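Local coordinates for methyltransferase domain-containing protein (Serratia marcescens, PDB 7CLU) that probably transfers a methyl group from S-adenosyl-L-methionine to an oxygen of a substrate in the prodigiosin synthetic pathway, working as a dimer, at residues 47-51 and 52-56; 11-14 and 15-18; 117-120 and 121-124; 285-288 and 289-293. All coordinates share one frame; numbering follows the deposited sequence.

All four contacts are local, each within one continuous run of chain. Contacts 1 and 2 lie in the N-terminal dimerisation region, contacts 3 and 4 in the methyltransferase region. Contact 2 is buried and combines Met-aromatic packing with backbone bonds across a turn; the others are partly buried. Contacts 1, 3 and 4 each open a helix at an N-cap: contact 1 adds a threonine hydroxyl, contact 3 a histidine ring stacked with arginine, and contact 4, the first turns of helix 286-298, is mainly backbone bonding. Across the dimer they meet again: Gln56 of contact 1 bonds to Ser292 of the other subunit's contact 4, and Gln17 of contact 2 to its Glu286.

Contact 1 of 4, residues 47-51 and 52-56; sequences LDCPA and RSTEQ
Thr54 folds back over the carbonyl of Pro50, the N-cap residue of helix 51-63, and its side chain can be followed atom by atom. CB sits 3.3 Å from Pro50 O, in van der Waals contact. From there OG1 turns beside its own backbone N (chi1 -59°) and donates to Pro50 O at 2.8 Å. The same hydroxyl is also only 3.1 Å from Cys49 CB, a close fit just ahead of the cap. The other branch, CG2, heads toward Leu47, where its nearest approach is 4.4 Å to CD1; the Thr54 side chain also packs on Ile43 and Ala44 of helix 40-47. Thr54 N is the second donor to Pro50 O, at 3.2 Å, and it arrives from the opposite face of the carbonyl plane to OG1. The next residue continues the helical pattern, Glu55 N bonding to Ala51 O at 2.9 Å. Around the cap, Ser53 OG is bonded to Val114 O of the second subunit and Arg52 NH2 forms a salt bridge with Glu252 of that subunit. Two donors from one residue thus grip a single oxygen, which satisfies the threonine hydroxyl locally and fixes its rotation, while the side chain as a whole packs against helix 40-47.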
ATOM      1  N   LEU A  47     -23.886   8.101  -5.644  1.00 43.39           N
ATOM      2  CA  LEU A  47     -22.736   8.631  -4.916  1.00 41.60           C
ATOM      3  C   LEU A  47     -22.504  10.112  -5.144  1.00 43.35           C
ATOM      4  O   LEU A  47     -21.664  10.693  -4.450  1.00 46.11           O
ATOM      5  CB  LEU A  47     -21.451   7.898  -5.298  1.00 40.27           C
ATOM      6  CG  LEU A  47     -21.288   6.468  -4.811  1.00 36.25           C
ATOM      7  CD1 LEU A  47     -19.925   5.970  -5.241  1.00 33.23           C
ATOM      8  CD2 LEU A  47     -21.472   6.357  -3.296  1.00 36.79           C
ATOM      9  N   ASP A  48     -23.205  10.731  -6.098  1.00 45.68           N
ATOM     10  CA  ASP A  48     -22.971  12.133  -6.444  1.00 44.23           C
ATOM     11  C   ASP A  48     -21.571  12.316  -7.027  1.00 45.96           C
ATOM     12  O   ASP A  48     -20.821  13.203  -6.619  1.00 49.20           O
ATOM     13  CB  ASP A  48     -23.178  13.043  -5.222  1.00 52.81           C
ATOM     14  CG  ASP A  48     -23.595  14.455  -5.592  1.00 58.20           C
ATOM     15  OD1 ASP A  48     -23.574  15.335  -4.697  1.00 63.81           O
ATOM     16  OD2 ASP A  48     -23.948  14.690  -6.766  1.00 58.12           O
ATOM     17  N   CYS A  49     -21.211  11.453  -7.977  1.00 41.15           N
ATOM     18  CA  CYS A  49     -19.896  11.471  -8.604  1.00 37.31           C
ATOM     19  C   CYS A  49     -20.003  11.363 -10.119  1.00 38.45           C
ATOM     20  O   CYS A  49     -20.950  10.756 -10.631  1.00 37.46           O
ATOM     21  CB  CYS A  49     -19.046  10.305  -8.089  1.00 40.32           C
ATOM     22  SG  CYS A  49     -18.313  10.571  -6.469  1.00 41.17           S
ATOM     23  N   PRO A  50     -19.038  11.923 -10.857  1.00 37.30           N
ATOM     24  CA  PRO A  50     -18.983  11.694 -12.307  1.00 36.36           C
ATOM     25  C   PRO A  50     -19.089  10.213 -12.647  1.00 38.37           C
ATOM     26  O   PRO A  50     -18.567   9.351 -11.936  1.00 30.87           O
ATOM     27  CB  PRO A  50     -17.616  12.255 -12.703  1.00 36.97           C
ATOM     28  CG  PRO A  50     -17.297  13.239 -11.660  1.00 41.57           C
ATOM     29  CD  PRO A  50     -17.931  12.770 -10.389  1.00 33.80           C
ATOM     30  N   ALA A  51     -19.774   9.923 -13.756  1.00 36.24           N
ATOM     31  CA  ALA A  51     -19.945   8.534 -14.168  1.00 36.30           C
ATOM     32  C   ALA A  51     -18.606   7.900 -14.504  1.00 31.82           C
ATOM     33  O   ALA A  51     -18.314   6.780 -14.069  1.00 30.79           O
ATOM     34  CB  ALA A  51     -20.898   8.444 -15.365  1.00 33.01           C
ATOM     35  N   ARG A  52     -17.764   8.628 -15.235  1.00 27.82           N
ATOM     36  CA  ARG A  52     -16.534   8.060 -15.780  1.00 30.93           C
ATOM     37  C   ARG A  52     -15.565   7.634 -14.682  1.00 27.62           C
ATOM     38  O   ARG A  52     -15.036   6.517 -14.700  1.00 26.33           O
ATOM     39  CB  ARG A  52     -15.866   9.084 -16.690  1.00 29.43           C
ATOM     40  CG  ARG A  52     -15.462   8.563 -18.038  1.00 37.41           C
ATOM     41  CD  ARG A  52     -15.149   9.724 -18.941  1.00 34.48           C
ATOM     42  NE  ARG A  52     -15.802   9.619 -20.231  1.00 33.66           N
ATOM     43  CZ  ARG A  52     -15.640  10.504 -21.209  1.00 35.44           C
ATOM     44  NH1 ARG A  52     -14.845  11.555 -21.028  1.00 36.41           N
ATOM     45  NH2 ARG A  52     -16.260  10.339 -22.365  1.00 36.16           N
ATOM     46  N   SER A  53     -15.284   8.528 -13.741  1.00 25.69           N
ATOM     47  CA  SER A  53     -14.331   8.189 -12.691  1.00 30.80           C
ATOM     48  C   SER A  53     -14.896   7.145 -11.738  1.00 23.47           C
ATOM     49  O   SER A  53     -14.158   6.265 -11.283  1.00 24.69           O
ATOM     50  CB  SER A  53     -13.917   9.443 -11.925  1.00 25.20           C
ATOM     51  OG  SER A  53     -15.043  10.096 -11.360  1.00 30.65           O
ATOM     52  N   THR A  54     -16.188   7.246 -11.390  1.00 23.83           N
ATOM     53  CA  THR A  54     -16.815   6.177 -10.613  1.00 28.30           C
ATOM     54  C   THR A  54     -16.645   4.836 -11.308  1.00 24.58           C
ATOM     55  O   THR A  54     -16.323   3.831 -10.657  1.00 23.41           O
ATOM     56  CB  THR A  54     -18.301   6.454 -10.371  1.00 31.96           C
ATOM     57  OG1 THR A  54     -18.458   7.697  -9.679  1.00 34.43           O
ATOM     58  CG2 THR A  54     -18.936   5.316  -9.516  1.00 28.68           C
ATOM     59  N   GLU A  55     -16.802   4.811 -12.640  1.00 27.54           N
ATOM     60  CA  GLU A  55     -16.637   3.563 -13.381  1.00 26.97           C
ATOM     61  C   GLU A  55     -15.204   3.058 -13.280  1.00 21.26           C
ATOM     62  O   GLU A  55     -14.973   1.853 -13.125  1.00 21.75           O
ATOM     63  CB  GLU A  55     -17.049   3.735 -14.855  1.00 26.31           C
ATOM     64  CG  GLU A  55     -17.147   2.374 -15.546  1.00 26.76           C
ATOM     65  CD  GLU A  55     -17.611   2.413 -17.008  1.00 31.73           C
ATOM     66  OE1 GLU A  55     -17.681   3.486 -17.618  1.00 31.18           O
ATOM     67  OE2 GLU A  55     -17.924   1.330 -17.540  1.00 35.60           O
ATOM     68  N   GLN A  56     -14.229   3.973 -13.305  1.00 23.57           N
ATOM     69  CA  GLN A  56     -12.835   3.563 -13.167  1.00 23.25           C
ATOM     70  C   GLN A  56     -12.588   2.912 -11.816  1.00 21.67           C
ATOM     71  O   GLN A  56     -11.857   1.920 -11.717  1.00 21.85           O
ATOM     72  CB  GLN A  56     -11.897   4.760 -13.358  1.00 24.48           C
ATOM     73  CG  GLN A  56     -11.698   5.175 -14.812  1.00 23.01           C
ATOM     74  CD  GLN A  56     -10.937   6.488 -14.936  1.00 21.72           C
ATOM     75  OE1 GLN A  56     -11.475   7.552 -14.646  1.00 26.80           O
ATOM     76  NE2 GLN A  56      -9.684   6.415 -15.358  1.00 20.90           N
TER

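Contact 2 of 4, residues 11-14 and 15-18; sequences QMMG and FFQA
A Met-aromatic contact between Met13 and Phe16 marks the turn where helix 5-12 gives way to helix 15-26, in the dimerisation region. The two side chains run side by side and point the same way. Met13 SD lies 5.1 Å from the centroid of the Phe16 ring, 26° off its normal and so oblique. Bends at chi2 and chi3 bring the terminal methyl in, placing Met13 CE 3.5 Å from Phe16 CZ. The backbone ties the same two residues: Phe16 N donates to Met13 O at 2.9 Å, although it stands 40° above the carbonyl plane. Helical bonding resumes with Ala18 N to Gly14 O at 3.3 Å. Both aromatic rings serve the dimer interface, Phe16 stacking with Trp107 of the second subunit while Phe15 meets that same tryptophan edge-to-face. Gln17 NE2 reaches Glu286 of the second subunit by a hydrogen bond. Phe15 itself takes a tight rotamer, CG lying between the backbone N and the carbonyl carbon (chi1 66°), which swings its ring back toward helix 5-12. There Met12 O, buried and without a hydrogen-bond partner in the model, meets the ring edge in its plane, 3.1 Å from Phe15 CE1 and 3.2 Å from Phe15 CD1.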
ATOM      1  N   GLN A  11       4.903  -5.033  -5.814  1.00 24.63           N
ATOM      2  CA  GLN A  11       4.724  -4.541  -4.451  1.00 25.80           C
ATOM      3  C   GLN A  11       4.959  -3.042  -4.337  1.00 24.33           C
ATOM      4  O   GLN A  11       4.255  -2.368  -3.576  1.00 22.92           O
ATOM      5  CB  GLN A  11       5.620  -5.311  -3.496  1.00 25.52           C
ATOM      6  CG  GLN A  11       5.310  -6.773  -3.481  1.00 25.05           C
ATOM      7  CD  GLN A  11       5.792  -7.442  -2.223  1.00 32.65           C
ATOM      8  OE1 GLN A  11       6.890  -8.010  -2.189  1.00 30.18           O
ATOM      9  NE2 GLN A  11       4.977  -7.379  -1.170  1.00 28.86           N
ATOM     10  N   MET A  12       5.911  -2.485  -5.099  1.00 21.83           N
ATOM     11  CA  MET A  12       6.094  -1.039  -5.091  1.00 25.62           C
ATOM     12  C   MET A  12       4.838  -0.302  -5.557  1.00 23.40           C
ATOM     13  O   MET A  12       4.623   0.849  -5.164  1.00 21.22           O
ATOM     14  CB  MET A  12       7.294  -0.643  -5.962  1.00 23.48           C
ATOM     15  CG  MET A  12       8.651  -1.071  -5.400  1.00 26.09           C
ATOM     16  SD  MET A  12       9.959  -1.079  -6.663  1.00 29.83           S
ATOM     17  CE  MET A  12      10.004   0.660  -7.073  1.00 25.46           C
ATOM     18  N   MET A  13       3.995  -0.946  -6.371  1.00 22.16           N
ATOM     19  CA  MET A  13       2.746  -0.352  -6.849  1.00 25.42           C
ATOM     20  C   MET A  13       1.542  -0.732  -5.998  1.00 27.23           C
ATOM     21  O   MET A  13       0.415  -0.342  -6.331  1.00 23.16           O
ATOM     22  CB  MET A  13       2.461  -0.782  -8.293  1.00 28.91           C
ATOM     23  CG  MET A  13       3.652  -0.655  -9.208  1.00 33.58           C
ATOM     24  SD  MET A  13       4.166   1.051  -9.297  0.72 29.37           S
ATOM     25  CE  MET A  13       3.032   1.579 -10.577  1.00 36.34           C
ATOM     26  N   GLY A  14       1.750  -1.479  -4.918  1.00 26.11           N
ATOM     27  CA  GLY A  14       0.655  -1.943  -4.089  1.00 21.50           C
ATOM     28  C   GLY A  14      -0.097  -0.851  -3.359  1.00 24.26           C
ATOM     29  O   GLY A  14      -1.178  -1.131  -2.817  1.00 23.08           O
ATOM     30  N   PHE A  15       0.444   0.377  -3.316  1.00 22.46           N
ATOM     31  CA  PHE A  15      -0.358   1.499  -2.835  1.00 22.68           C
ATOM     32  C   PHE A  15      -1.551   1.769  -3.750  1.00 21.35           C
ATOM     33  O   PHE A  15      -2.551   2.333  -3.279  1.00 20.71           O
ATOM     34  CB  PHE A  15       0.513   2.773  -2.641  1.00 20.47           C
ATOM     35  CG  PHE A  15       1.081   3.340  -3.931  1.00 21.53           C
ATOM     36  CD1 PHE A  15       2.231   2.811  -4.489  1.00 22.58           C
ATOM     37  CD2 PHE A  15       0.465   4.412  -4.564  1.00 21.04           C
ATOM     38  CE1 PHE A  15       2.744   3.320  -5.684  1.00 23.29           C
ATOM     39  CE2 PHE A  15       0.980   4.928  -5.761  1.00 23.77           C
ATOM     40  CZ  PHE A  15       2.117   4.366  -6.314  1.00 22.27           C
ATOM     41  N   PHE A  16      -1.505   1.316  -5.014  1.00 21.74           N
ATOM     42  CA  PHE A  16      -2.688   1.377  -5.887  1.00 26.10           C
ATOM     43  C   PHE A  16      -3.887   0.670  -5.260  1.00 23.91           C
ATOM     44  O   PHE A  16      -4.970   1.251  -5.124  1.00 21.94           O
ATOM     45  CB  PHE A  16      -2.414   0.725  -7.245  1.00 25.26           C
ATOM     46  CG  PHE A  16      -1.589   1.543  -8.183  1.00 22.85           C
ATOM     47  CD1 PHE A  16      -0.993   2.729  -7.781  1.00 21.15           C
ATOM     48  CD2 PHE A  16      -1.404   1.107  -9.496  1.00 26.77           C
ATOM     49  CE1 PHE A  16      -0.218   3.468  -8.664  1.00 28.45           C
ATOM     50  CE2 PHE A  16      -0.641   1.850 -10.395  1.00 30.73           C
ATOM     51  CZ  PHE A  16      -0.042   3.036  -9.972  1.00 30.74           C
ATOM     52  N   GLN A  17      -3.733  -0.621  -4.955  1.00 23.17           N
ATOM     53  CA  GLN A  17      -4.847  -1.380  -4.409  1.00 24.74           C
ATOM     54  C   GLN A  17      -5.283  -0.803  -3.075  1.00 22.85           C
ATOM     55  O   GLN A  17      -6.479  -0.774  -2.767  1.00 21.63           O
ATOM     56  CB  GLN A  17      -4.472  -2.856  -4.255  1.00 23.59           C
ATOM     57  CG  GLN A  17      -4.348  -3.629  -5.581  1.00 25.63           C
ATOM     58  CD  GLN A  17      -2.915  -3.617  -6.141  1.00 31.58           C
ATOM     59  OE1 GLN A  17      -2.188  -2.619  -6.032  1.00 25.42           O
ATOM     60  NE2 GLN A  17      -2.511  -4.739  -6.741  1.00 34.28           N
ATOM     61  N   ALA A  18      -4.321  -0.336  -2.270  1.00 19.53           N
ATOM     62  CA  ALA A  18      -4.657   0.193  -0.952  1.00 22.76           C
ATOM     63  C   ALA A  18      -5.605   1.378  -1.070  1.00 20.61           C
ATOM     64  O   ALA A  18      -6.647   1.417  -0.415  1.00 21.56           O
ATOM     65  CB  ALA A  18      -3.378   0.597  -0.201  1.00 20.63           C
TER

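Contact 3 of 4, residues 117-120 and 121-124; sequences DAHQ and RRTV
Gln120 is the N-cap of helix 121-125, and its carbonyl oxygen receives Val124 N at 2.8 Å, the helical bond that closes the first turn after a loop in which Asp117 has positive phi. His119, just before the cap, faces that turn. Its ND1 accepts from Arg121 N at 3.0 Å, and the donor lies only 8° from the ring plane. The imidazole can reach this place because chi1 is 71°, which sets CG between the backbone N and the carbonyl carbon. Over one face of the ring lies the Arg121 guanidinium, stacked flat with centres 3.4 Å apart and planes at 12°. That guanidinium is pinned by a salt bridge to Asp300 and by hydrogen bonds to Ser298 O and Arg129 O. At the ring edge, His119 NE2 sits 3.7 Å above the plane of the Arg122 guanidinium. Gln120 uses both ends of its amide: NE2 donates to Ala118 O at 3.1 Å, while OE1 accepts from Thr123 OG1, also at 3.1 Å, with the hydroxyl well above the carbonyl plane. Water 1 donates to His119 O at 2.8 Å and makes a weak link to Thr123 N. Since ND1 serves as an acceptor and two guanidinium groups lie against the imidazole, a neutral ring is probably favoured, with Asp300 offsetting the charge of Arg121.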
ATOM      1  N   ASP A 117      15.463   8.216  12.553  1.00 29.36           N
ATOM      2  CA  ASP A 117      14.823   7.419  13.599  1.00 32.37           C
ATOM      3  C   ASP A 117      13.856   8.265  14.424  1.00 31.64           C
ATOM      4  O   ASP A 117      13.949   8.354  15.647  1.00 31.82           O
ATOM      5  CB  ASP A 117      15.848   6.735  14.495  1.00 32.74           C
ATOM      6  CG  ASP A 117      15.198   5.816  15.508  1.00 35.55           C
ATOM      7  OD1 ASP A 117      14.169   5.182  15.172  1.00 31.58           O
ATOM      8  OD2 ASP A 117      15.697   5.743  16.647  1.00 41.67           O
ATOM      9  N   ALA A 118      12.904   8.881  13.723  1.00 30.53           N
ATOM     10  CA  ALA A 118      11.933   9.754  14.367  1.00 29.81           C
ATOM     11  C   ALA A 118      10.646   9.779  13.555  1.00 30.75           C
ATOM     12  O   ALA A 118      10.661   9.594  12.332  1.00 30.21           O
ATOM     13  CB  ALA A 118      12.474  11.184  14.534  1.00 31.03           C
ATOM     14  N   HIS A 119       9.539  10.045  14.247  1.00 26.60           N
ATOM     15  CA  HIS A 119       8.245  10.198  13.595  1.00 30.88           C
ATOM     16  C   HIS A 119       8.285  11.344  12.587  1.00 32.06           C
ATOM     17  O   HIS A 119       9.135  12.235  12.646  1.00 29.47           O
ATOM     18  CB  HIS A 119       7.150  10.455  14.632  1.00 32.29           C
ATOM     19  CG  HIS A 119       7.234  11.812  15.264  1.00 36.29           C
ATOM     20  ND1 HIS A 119       6.661  12.933  14.700  1.00 30.36           N
ATOM     21  CD2 HIS A 119       7.833  12.231  16.407  1.00 32.65           C
ATOM     22  CE1 HIS A 119       6.904  13.984  15.464  1.00 37.46           C
ATOM     23  NE2 HIS A 119       7.622  13.588  16.501  1.00 35.33           N
ATOM     24  N   GLN A 120       7.347  11.314  11.641  1.00 29.41           N
ATOM     25  CA  GLN A 120       7.259  12.366  10.636  1.00 30.83           C
ATOM     26  C   GLN A 120       6.012  13.228  10.813  1.00 29.83           C
ATOM     27  O   GLN A 120       5.567  13.862   9.856  1.00 31.15           O
ATOM     28  CB  GLN A 120       7.312  11.760   9.231  1.00 29.58           C
ATOM     29  CG  GLN A 120       8.635  11.034   8.928  1.00 25.91           C
ATOM     30  CD  GLN A 120       9.844  11.938   9.049  1.00 31.94           C
ATOM     31  OE1 GLN A 120      10.021  12.853   8.237  1.00 30.90           O
ATOM     32  NE2 GLN A 120      10.698  11.682  10.050  1.00 25.70           N
ATOM     33  N   ARG A 121       5.448  13.283  12.027  1.00 31.83           N
ATOM     34  CA  ARG A 121       4.232  14.071  12.220  1.00 31.30           C
ATOM     35  C   ARG A 121       4.482  15.567  12.010  1.00 35.47           C
ATOM     36  O   ARG A 121       3.585  16.280  11.544  1.00 35.48           O
ATOM     37  CB  ARG A 121       3.646  13.808  13.607  1.00 29.53           C
ATOM     38  CG  ARG A 121       3.235  12.344  13.854  1.00 31.75           C
ATOM     39  CD  ARG A 121       2.574  12.145  15.212  1.00 34.55           C
ATOM     40  NE  ARG A 121       3.291  12.827  16.288  1.00 36.13           N
ATOM     41  CZ  ARG A 121       4.209  12.270  17.078  1.00 36.68           C
ATOM     42  NH1 ARG A 121       4.545  10.996  16.930  1.00 31.41           N
ATOM     43  NH2 ARG A 121       4.795  12.996  18.031  1.00 36.53           N
ATOM     44  N   ARG A 122       5.684  16.058  12.338  1.00 32.00           N
ATOM     45  CA  ARG A 122       6.004  17.470  12.132  1.00 35.85           C
ATOM     46  C   ARG A 122       6.139  17.780  10.650  1.00 34.14           C
ATOM     47  O   ARG A 122       5.458  18.662  10.118  1.00 37.67           O
ATOM     48  CB  ARG A 122       7.302  17.841  12.857  1.00 40.51           C
ATOM     49  CG  ARG A 122       7.317  17.625  14.361  1.00 43.66           C
ATOM     50  CD  ARG A 122       8.545  18.300  14.986  1.00 48.84           C
ATOM     51  NE  ARG A 122       9.231  17.431  15.940  1.00 53.12           N
ATOM     52  CZ  ARG A 122       8.882  17.302  17.219  1.00 58.97           C
ATOM     53  NH1 ARG A 122       7.851  17.987  17.697  1.00 56.36           N
ATOM     54  NH2 ARG A 122       9.562  16.489  18.022  1.00 59.54           N
ATOM     55  N   THR A 123       7.050  17.074   9.980  1.00 32.00           N
ATOM     56  CA  THR A 123       7.144  17.054   8.529  1.00 37.15           C
ATOM     57  C   THR A 123       5.766  17.042   7.874  1.00 41.05           C
ATOM     58  O   THR A 123       5.396  17.963   7.135  1.00 40.09           O
ATOM     59  CB  THR A 123       7.945  15.810   8.120  1.00 40.95           C
ATOM     60  OG1 THR A 123       9.135  15.715   8.926  1.00 45.29           O
ATOM     61  CG2 THR A 123       8.311  15.843   6.649  1.00 39.49           C
ATOM     62  N   VAL A 124       4.969  16.021   8.191  1.00 37.49           N
ATOM     63  CA  VAL A 124       3.799  15.717   7.378  1.00 36.16           C
ATOM     64  C   VAL A 124       2.604  16.594   7.750  1.00 39.12           C
ATOM     65  O   VAL A 124       1.869  17.059   6.870  1.00 41.85           O
ATOM     66  CB  VAL A 124       3.483  14.210   7.495  1.00 34.17           C
ATOM     67  CG1 VAL A 124       2.098  13.899   6.994  1.00 33.20           C
ATOM     68  CG2 VAL A 124       4.547  13.386   6.754  1.00 28.96           C
TER
HETATM   69  O   HOH W   1       8.511  14.874  12.179  1.00 29.70           O

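Contact 4 of 4, residues 285-288 and 289-293; sequences PEFT and ALLSL
Thr288 and Ala289 meet at the join of the two segments, and with Phe287 they bury the most surface in this opening stretch of helix 286-298. Ala289 is held from the N-cap: its N donates to Pro285 O at 2.9 Å, nearly straight off the carbonyl. Its CB rests against two neighbouring oxygens of the first turn, 3.4 Å from Glu286 O and 3.5 Å from Pro285 O, and Ala289 also packs on Ala63 of the second subunit. Thr288 contributes mainly through its backbone, Thr288 O receiving Ser292 N at 3.0 Å with the donor tilted 29° from the carbonyl plane. Ser292 OG is engaged outside the segments, bonded to Gln56 of the second subunit and to Glu304 N of its own chain. Phe287 O accepts Leu291 N in the carbonyl plane at 2.7 Å. The Phe287 side chain leaves with CG anti to the backbone N (chi1 180°), yet its far end comes back toward the next turn: CZ is 4.3 Å from Leu291 CD1, an oblique approach to the ring. On another face Glu286 and Leu290 run side by side, Glu286 CG being 4.1 Å from Leu290 CD1. Consecutive i to i+4 bonds beginning at a proline N-cap define an alpha-helical start. This helix joins the dimer interface to the probable active site, since the side chain of Leu291 lies about 4 Å from that of His247, the predicted proton acceptor of this O-methyltransferase.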
ATOM      1  N   PRO A 285       7.235 -12.149  12.194  1.00 23.29           N
ATOM      2  CA  PRO A 285       6.481 -12.324  10.940  1.00 29.20           C
ATOM      3  C   PRO A 285       6.295 -11.011  10.167  1.00 25.89           C
ATOM      4  O   PRO A 285       6.625  -9.940  10.676  1.00 25.17           O
ATOM      5  CB  PRO A 285       5.132 -12.880  11.404  1.00 28.52           C
ATOM      6  CG  PRO A 285       5.018 -12.487  12.823  1.00 31.80           C
ATOM      7  CD  PRO A 285       6.407 -12.422  13.383  1.00 28.15           C
ATOM      8  N   GLU A 286       5.776 -11.108   8.949  1.00 23.88           N
ATOM      9  CA  GLU A 286       5.838  -9.980   8.030  1.00 28.64           C
ATOM     10  C   GLU A 286       5.037  -8.791   8.541  1.00 29.08           C
ATOM     11  O   GLU A 286       5.556  -7.671   8.623  1.00 25.39           O
ATOM     12  CB  GLU A 286       5.349 -10.388   6.646  1.00 29.51           C
ATOM     13  CG  GLU A 286       5.516  -9.269   5.633  1.00 25.99           C
ATOM     14  CD  GLU A 286       5.281  -9.738   4.225  1.00 30.30           C
ATOM     15  OE1 GLU A 286       5.417 -10.953   3.978  1.00 34.21           O
ATOM     16  OE2 GLU A 286       4.959  -8.891   3.368  1.00 30.31           O
ATOM     17  N   PHE A 287       3.769  -9.008   8.893  1.00 25.53           N
ATOM     18  CA  PHE A 287       2.959  -7.869   9.307  1.00 29.67           C
ATOM     19  C   PHE A 287       3.557  -7.179  10.531  1.00 29.51           C
ATOM     20  O   PHE A 287       3.611  -5.943  10.589  1.00 26.33           O
ATOM     21  CB  PHE A 287       1.519  -8.286   9.588  1.00 33.49           C
ATOM     22  CG  PHE A 287       0.669  -7.137  10.016  1.00 38.47           C
ATOM     23  CD1 PHE A 287       0.455  -6.071   9.148  1.00 42.72           C
ATOM     24  CD2 PHE A 287       0.150  -7.077  11.300  1.00 37.09           C
ATOM     25  CE1 PHE A 287      -0.295  -4.977   9.536  1.00 42.36           C
ATOM     26  CE2 PHE A 287      -0.605  -5.988  11.695  1.00 41.88           C
ATOM     27  CZ  PHE A 287      -0.824  -4.932  10.811  1.00 40.87           C
ATOM     28  N   THR A 288       4.046  -7.959  11.502  1.00 25.49           N
ATOM     29  CA  THR A 288       4.662  -7.379  12.699  1.00 24.25           C
ATOM     30  C   THR A 288       5.919  -6.592  12.371  1.00 23.89           C
ATOM     31  O   THR A 288       6.173  -5.535  12.963  1.00 23.70           O
ATOM     32  CB  THR A 288       5.004  -8.480  13.705  1.00 25.52           C
ATOM     33  OG1 THR A 288       3.861  -9.309  13.896  1.00 26.27           O
ATOM     34  CG2 THR A 288       5.430  -7.862  15.052  1.00 25.24           C
ATOM     35  N   ALA A 289       6.745  -7.114  11.461  1.00 24.62           N
ATOM     36  CA  ALA A 289       7.908  -6.368  11.008  1.00 18.36           C
ATOM     37  C   ALA A 289       7.495  -5.019  10.419  1.00 25.79           C
ATOM     38  O   ALA A 289       8.132  -3.990  10.686  1.00 24.27           O
ATOM     39  CB  ALA A 289       8.686  -7.201   9.991  1.00 20.36           C
ATOM     40  N   LEU A 290       6.418  -5.002   9.632  1.00 24.54           N
ATOM     41  CA  LEU A 290       5.959  -3.745   9.048  1.00 21.64           C
ATOM     42  C   LEU A 290       5.256  -2.882  10.084  1.00 23.78           C
ATOM     43  O   LEU A 290       5.322  -1.644  10.016  1.00 20.29           O
ATOM     44  CB  LEU A 290       5.034  -4.023   7.863  1.00 23.16           C
ATOM     45  CG  LEU A 290       5.762  -4.702   6.700  1.00 22.16           C
ATOM     46  CD1 LEU A 290       4.784  -5.271   5.693  1.00 27.32           C
ATOM     47  CD2 LEU A 290       6.657  -3.688   6.036  1.00 26.83           C
ATOM     48  N   LEU A 291       4.600  -3.519  11.059  1.00 24.21           N
ATOM     49  CA  LEU A 291       3.994  -2.761  12.140  1.00 23.35           C
ATOM     50  C   LEU A 291       5.051  -1.973  12.903  1.00 22.28           C
ATOM     51  O   LEU A 291       4.791  -0.855  13.359  1.00 23.55           O
ATOM     52  CB  LEU A 291       3.232  -3.688  13.085  1.00 25.56           C
ATOM     53  CG  LEU A 291       2.333  -2.880  14.023  1.00 30.74           C
ATOM     54  CD1 LEU A 291       1.337  -2.076  13.182  1.00 29.20           C
ATOM     55  CD2 LEU A 291       1.632  -3.755  15.081  1.00 29.87           C
ATOM     56  N   SER A 292       6.254  -2.542  13.039  1.00 22.44           N
ATOM     57  CA  SER A 292       7.364  -1.829  13.662  1.00 23.32           C
ATOM     58  C   SER A 292       7.671  -0.535  12.919  1.00 26.22           C
ATOM     59  O   SER A 292       7.854   0.525  13.539  1.00 22.09           O
ATOM     60  CB  SER A 292       8.596  -2.732  13.704  1.00 25.05           C
ATOM     61  OG  SER A 292       9.505  -2.320  14.702  1.00 22.60           O
ATOM     62  N   LEU A 293       7.735  -0.605  11.580  1.00 22.05           N
ATOM     63  CA  LEU A 293       7.958   0.596  10.784  1.00 22.53           C
ATOM     64  C   LEU A 293       6.810   1.589  10.949  1.00 22.04           C
ATOM     65  O   LEU A 293       7.027   2.807  10.948  1.00 26.29           O
ATOM     66  CB  LEU A 293       8.129   0.216   9.312  1.00 23.45           C
ATOM     67  CG  LEU A 293       9.455  -0.418   8.886  1.00 26.97           C
ATOM     68  CD1 LEU A 293       9.470  -0.732   7.370  1.00 19.69           C
ATOM     69  CD2 LEU A 293      10.622   0.514   9.244  1.00 25.35           C
TER